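Local coordinates for protein Myo-inositol 2-dehydrogenase (Lactobacillus plantarum WCFS1, PDB 3CEA) that probably oxidises myo-inositol at its second carbon with NAD as the hydride acceptor, using a Rossmann-type dinucleotide-binding domain, at residues A[292-295]-A[296-299]. Sequence-based numbering, arbitrary orientation.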
loop_
_atom_site.group_PDB
_atom_site.type_symbol
_atom_site.label_atom_id
_atom_site.label_comp_id
_atom_site.label_asym_id
_atom_site.label_seq_id
_atom_site.Cartn_x
_atom_site.Cartn_y
_atom_site.Cartn_z
ATOM N N GLU A 292 -5.234 -1.725 21.477
ATOM C CA GLU A 292 -4.913 -0.536 20.688
ATOM C C GLU A 292 -5.715 -0.491 19.389
ATOM O O GLU A 292 -6.160 0.579 18.967
ATOM C CB GLU A 292 -3.411 -0.461 20.396
ATOM C CG GLU A 292 -2.564 -0.120 21.618
ATOM C CD GLU A 292 -2.878 1.251 22.203
ATOM O OE1 GLU A 292 -2.464 2.266 21.602
ATOM O OE2 GLU A 292 -3.528 1.311 23.268
ATOM N N ARG A 293 -5.895 -1.657 18.772
ATOM C CA ARG A 293 -6.656 -1.794 17.532
ATOM C C ARG A 293 -8.136 -1.458 17.726
ATOM O O ARG A 293 -8.736 -0.764 16.901
ATOM C CB ARG A 293 -6.481 -3.213 16.965
ATOM C CG ARG A 293 -7.453 -3.628 15.853
ATOM C CD ARG A 293 -7.298 -2.803 14.583
ATOM N NE ARG A 293 -8.274 -3.189 13.567
ATOM C CZ ARG A 293 -9.465 -2.616 13.396
ATOM N NH1 ARG A 293 -9.855 -1.609 14.173
ATOM N NH2 ARG A 293 -10.271 -3.052 12.437
ATOM N N PHE A 294 -8.711 -1.938 18.826
ATOM C CA PHE A 294 -10.150 -1.841 19.042
ATOM C C PHE A 294 -10.576 -0.894 20.165
ATOM O O PHE A 294 -11.727 -0.943 20.619
ATOM C CB PHE A 294 -10.737 -3.241 19.246
ATOM C CG PHE A 294 -10.701 -4.094 18.010
ATOM C CD1 PHE A 294 -11.486 -3.772 16.906
ATOM C CD2 PHE A 294 -9.882 -5.215 17.945
ATOM C CE1 PHE A 294 -11.457 -4.554 15.753
ATOM C CE2 PHE A 294 -9.852 -6.007 16.800
ATOM C CZ PHE A 294 -10.642 -5.672 15.702
ATOM N N ASP A 295 -9.658 -0.023 20.588
ATOM C CA ASP A 295 -9.905 0.938 21.670
ATOM C C ASP A 295 -11.243 1.678 21.545
ATOM O O ASP A 295 -12.024 1.713 22.497
ATOM C CB ASP A 295 -8.751 1.939 21.774
ATOM C CG ASP A 295 -8.879 2.856 22.978
ATOM O OD1 ASP A 295 -8.702 2.376 24.122
ATOM O OD2 ASP A 295 -9.150 4.061 22.776
ATOM N N THR A 296 -11.500 2.262 20.372
ATOM C CA THR A 296 -12.748 2.995 20.115
ATOM C C THR A 296 -13.976 2.079 20.177
ATOM O O THR A 296 -14.987 2.434 20.787
ATOM C CB THR A 296 -12.709 3.740 18.759
ATOM O OG1 THR A 296 -11.493 4.487 18.650
ATOM C CG2 THR A 296 -13.893 4.692 18.626
ATOM N N ALA A 297 -13.878 0.902 19.554
ATOM C CA ALA A 297 -14.957 -0.090 19.574
ATOM C C ALA A 297 -15.312 -0.523 20.997
ATOM O O ALA A 297 -16.488 -0.683 21.320
ATOM C CB ALA A 297 -14.594 -1.298 18.719
ATOM N N PHE A 298 -14.291 -0.709 21.836
ATOM C CA PHE A 298 -14.479 -1.020 23.256
ATOM C C PHE A 298 -15.211 0.100 23.985
ATOM O O PHE A 298 -16.069 -0.158 24.827
ATOM C CB PHE A 298 -13.136 -1.257 23.945
ATOM C CG PHE A 298 -12.546 -2.618 23.693
ATOM C CD1 PHE A 298 -13.270 -3.775 23.978
ATOM C CD2 PHE A 298 -11.247 -2.742 23.208
ATOM C CE1 PHE A 298 -12.719 -5.033 23.761
ATOM C CE2 PHE A 298 -10.682 -3.999 22.988
ATOM C CZ PHE A 298 -11.420 -5.147 23.264
ATOM N N THR A 299 -14.855 1.343 23.669
ATOM C CA THR A 299 -15.507 2.504 24.257
ATOM C C THR A 299 -16.955 2.584 23.780
ATOM O O THR A 299 -17.873 2.688 24.593
ATOM C CB THR A 299 -14.737 3.804 23.931
ATOM O OG1 THR A 299 -13.423 3.726 24.494
ATOM C CG2 THR A 299 -15.442 5.028 24.501
HETATM O O HOH W 1 -11.808 5.409 23.097
#
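F294 and F298 meet at the first turn of helix 295-311. F294 holds the N-cap position and links this helix to the short helix 290-293. The amide N of F298 donates to F294 O at 2.8 Å. One residue on, T299 N donates to D295 O at 3.1 Å. These two i to i+4 bonds start the helix.

CB of F294 touches the F298 ring at CE2, 3.8 Å away. CG of F298 is anti to its own carbonyl carbon (chi1 -79°), which brings the ring back beside the N-cap residue. There CD2 of F298 lies 3.2 Å from F294 O. The F294 ring leads away from this turn. CG of R293 packs on one face of it, toward the rim. A297 CB sits 4.4 Å from F294 CB.

On the polar side, a water joins D295 OD2 (3.0 Å) to T299 OG1 (2.7 Å). It donates to the carboxylate. With CG anti to the backbone N (chi1 -173°), the D295 carboxylate is carried to this water and to helix 20-29. There its other oxygen, OD1, is hydrogen-bonded to H26 and forms a salt bridge with R22.

F298 lines the NAD pocket, and its ring meets that of H23 nearly at right angles. Replacing F298 by an alanine is likely to open a gap beside F294 CB and to remove an aromatic wall next to the dinucleotide. The turn thus lies against helix 20-29 of the Rossmann domain through D295 and F298, while F294 and R293 pack on Y138 of helix 136-146.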